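Cellulose hydrolase (Bacillus licheniformis, PDB 4YZT) hydrolyses internal beta-1,4-glucosidic bonds of cellulose as a tri-modular endo-beta-1,4-glucanase of glycoside hydrolase family 5. Local coordinates at residues Phe60-Arg64 and Trp103-Phe109. Residues are numbered along the deposited sequence; the frame is centred on the assembly and turned at random.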
loop_
_atom_site.group_PDB
_atom_site.type_symbol
_atom_site.label_atom_id
_atom_site.label_comp_id
_atom_site.label_asym_id
_atom_site.label_seq_id
_atom_site.Cartn_x
_atom_site.Cartn_y
_atom_site.Cartn_z
ATOM N N PHE A 60 12.839 -12.735 -5.417
ATOM C CA PHE A 60 13.787 -11.623 -5.413
ATOM C C PHE A 60 14.287 -11.297 -6.820
ATOM O O PHE A 60 14.557 -10.136 -7.137
ATOM C CB PHE A 60 14.947 -11.915 -4.458
ATOM C CG PHE A 60 14.532 -11.862 -3.012
ATOM C CD1 PHE A 60 14.323 -10.644 -2.396
ATOM C CD2 PHE A 60 14.285 -13.033 -2.293
ATOM C CE1 PHE A 60 13.892 -10.563 -1.071
ATOM C CE2 PHE A 60 13.862 -12.964 -0.955
ATOM C CZ PHE A 60 13.672 -11.729 -0.347
ATOM N N ASP A 61 14.378 -12.314 -7.667
ATOM C CA ASP A 61 14.694 -12.082 -9.069
ATOM C C ASP A 61 13.569 -11.298 -9.743
ATOM O O ASP A 61 13.826 -10.457 -10.602
ATOM C CB ASP A 61 14.936 -13.403 -9.783
ATOM C CG ASP A 61 16.229 -14.060 -9.354
ATOM O OD1 ASP A 61 17.283 -13.376 -9.290
ATOM O OD2 ASP A 61 16.179 -15.261 -9.066
ATOM N N ASP A 62 12.329 -11.580 -9.344
ATOM C CA ASP A 62 11.163 -10.917 -9.910
ATOM C C ASP A 62 11.146 -9.446 -9.501
ATOM O O ASP A 62 10.795 -8.569 -10.292
ATOM C CB ASP A 62 9.863 -11.613 -9.462
ATOM C CG ASP A 62 9.661 -12.986 -10.116
ATOM O OD1 ASP A 62 10.271 -13.252 -11.165
ATOM O OD2 ASP A 62 8.877 -13.805 -9.574
ATOM N N ILE A 63 11.540 -9.169 -8.262
ATOM C CA ILE A 63 11.543 -7.791 -7.784
ATOM C C ILE A 63 12.690 -7.030 -8.445
ATOM O O ILE A 63 12.576 -5.839 -8.754
ATOM C CB ILE A 63 11.665 -7.737 -6.263
ATOM C CG1 ILE A 63 10.460 -8.456 -5.645
ATOM C CG2 ILE A 63 11.688 -6.295 -5.780
ATOM C CD1 ILE A 63 9.108 -7.824 -6.020
ATOM N N ARG A 64 13.790 -7.725 -8.676
ATOM C CA ARG A 64 14.885 -7.133 -9.435
ATOM C C ARG A 64 14.439 -6.799 -10.861
ATOM O O ARG A 64 14.722 -5.708 -11.375
ATOM C CB ARG A 64 16.085 -8.081 -9.450
ATOM C CG ARG A 64 17.356 -7.501 -10.026
ATOM C CD ARG A 64 18.309 -8.651 -10.285
ATOM N NE ARG A 64 19.671 -8.349 -9.899
ATOM C CZ ARG A 64 20.619 -9.262 -9.725
ATOM N NH1 ARG A 64 20.363 -10.564 -9.909
ATOM N NH2 ARG A 64 21.832 -8.868 -9.371
ATOM N N TRP A 103 19.851 -13.852 -0.073
ATOM C CA TRP A 103 19.217 -13.843 -1.391
ATOM C C TRP A 103 19.017 -12.426 -1.922
ATOM O O TRP A 103 19.289 -12.144 -3.102
ATOM C CB TRP A 103 17.870 -14.584 -1.343
ATOM C CG TRP A 103 18.002 -16.078 -1.334
ATOM C CD1 TRP A 103 19.106 -16.816 -1.679
ATOM C CD2 TRP A 103 16.991 -17.023 -0.956
ATOM N NE1 TRP A 103 18.836 -18.164 -1.551
ATOM C CE2 TRP A 103 17.549 -18.314 -1.095
ATOM C CE3 TRP A 103 15.674 -16.901 -0.513
ATOM C CZ2 TRP A 103 16.825 -19.473 -0.806
ATOM C CZ3 TRP A 103 14.962 -18.044 -0.228
ATOM C CH2 TRP A 103 15.535 -19.314 -0.375
ATOM N N ALA A 104 18.551 -11.529 -1.053
ATOM C CA ALA A 104 18.322 -10.153 -1.460
ATOM C C ALA A 104 19.664 -9.471 -1.715
ATOM O O ALA A 104 19.850 -8.791 -2.730
ATOM C CB ALA A 104 17.523 -9.402 -0.391
ATOM N N LEU A 105 20.608 -9.656 -0.795
ATOM C CA LEU A 105 21.893 -8.975 -0.937
ATOM C C LEU A 105 22.639 -9.431 -2.185
ATOM O O LEU A 105 23.329 -8.639 -2.840
ATOM C CB LEU A 105 22.771 -9.209 0.292
ATOM C CG LEU A 105 22.363 -8.460 1.554
ATOM C CD1 LEU A 105 23.174 -8.996 2.734
ATOM C CD2 LEU A 105 22.606 -6.970 1.372
ATOM N N GLU A 106 22.519 -10.704 -2.531
ATOM C CA GLU A 106 23.238 -11.222 -3.684
ATOM C C GLU A 106 22.655 -10.693 -4.995
ATOM O O GLU A 106 23.269 -10.818 -6.053
ATOM C CB GLU A 106 23.241 -12.750 -3.657
ATOM C CG GLU A 106 24.093 -13.289 -2.521
ATOM C CD GLU A 106 23.900 -14.765 -2.268
ATOM O OE1 GLU A 106 23.137 -15.411 -3.018
ATOM O OE2 GLU A 106 24.528 -15.276 -1.317
ATOM N N ARG A 107 21.472 -10.093 -4.923
ATOM C CA ARG A 107 20.862 -9.449 -6.088
ATOM C C ARG A 107 21.173 -7.954 -6.107
ATOM O O ARG A 107 20.559 -7.188 -6.851
ATOM C CB ARG A 107 19.353 -9.703 -6.108
ATOM C CG ARG A 107 19.060 -11.029 -6.772
ATOM C CD ARG A 107 18.069 -11.876 -6.045
ATOM N NE ARG A 107 17.968 -13.176 -6.701
ATOM C CZ ARG A 107 18.431 -14.312 -6.190
ATOM N NH1 ARG A 107 19.014 -14.322 -4.990
ATOM N NH2 ARG A 107 18.299 -15.440 -6.876
ATOM N N GLU A 108 22.153 -7.575 -5.286
ATOM C CA GLU A 108 22.677 -6.213 -5.190
ATOM C C GLU A 108 21.682 -5.191 -4.654
ATOM O O GLU A 108 21.933 -3.989 -4.737
ATOM C CB GLU A 108 23.200 -5.748 -6.552
ATOM C CG GLU A 108 24.235 -6.667 -7.130
ATOM C CD GLU A 108 25.631 -6.192 -6.814
ATOM O OE1 GLU A 108 25.936 -5.986 -5.623
ATOM O OE2 GLU A 108 26.409 -6.003 -7.778
ATOM N N PHE A 109 20.561 -5.653 -4.099
ATOM C CA PHE A 109 19.651 -4.754 -3.381
ATOM C C PHE A 109 20.322 -4.086 -2.182
ATOM O O PHE A 109 21.199 -4.672 -1.521
ATOM C CB PHE A 109 18.420 -5.512 -2.855
ATOM C CG PHE A 109 17.467 -5.979 -3.923
ATOM C CD1 PHE A 109 16.817 -5.066 -4.750
ATOM C CD2 PHE A 109 17.168 -7.324 -4.063
ATOM C CE1 PHE A 109 15.914 -5.500 -5.723
ATOM C CE2 PHE A 109 16.271 -7.760 -5.030
ATOM C CZ PHE A 109 15.646 -6.849 -5.866
#
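Phe-60 and Phe-109 form the tight, buried side of this contact. The Phe-60 ring lies against Trp-103 and Ala-104, with Ala-104 CA over one face and Ala-104 CB 3.9 Å from Phe-60 CE1. Phe-109 comes in edge-on: its rim meets the backbone of the facing helix, with Phe-109 CZ 3.5 Å from Arg-64 N and Phe-109 CE2 3.6 Å from Phe-60 O, while the Ile-63 side chain crosses the ring at about a right angle, CG2 touching Phe-109 CZ. In the family 5 (beta/alpha)8 barrel, helices 57-66 and 91-105 are neighbours on the outer wall; Phe-109 and Ala-104 also rest on Val-71 of strand 70-73, and a type I turn, Leu-105 to Glu-108, leads toward strand 110-114. Toward the surface, charge takes over. Bent at chi2 (135°), Arg-107 brings its CD to 3.5 Å from Phe-60 CB and holds Asp-61 with two nitrogens, NE to OD1 at 2.7 Å, from above the carboxylate plane, and NH2 to OD2 at 3.1 Å. Arg-107 NH1 turns back to Trp-103 O (2.9 Å), and Arg-107 NH2 also forms a salt bridge with Glu-57, which together fix the group's rotation. On the solvent side, the exposed Arg-64 merely lays a guanidinium face across Arg-107, Arg-64 NH1 3.4 Å from Arg-107 CG.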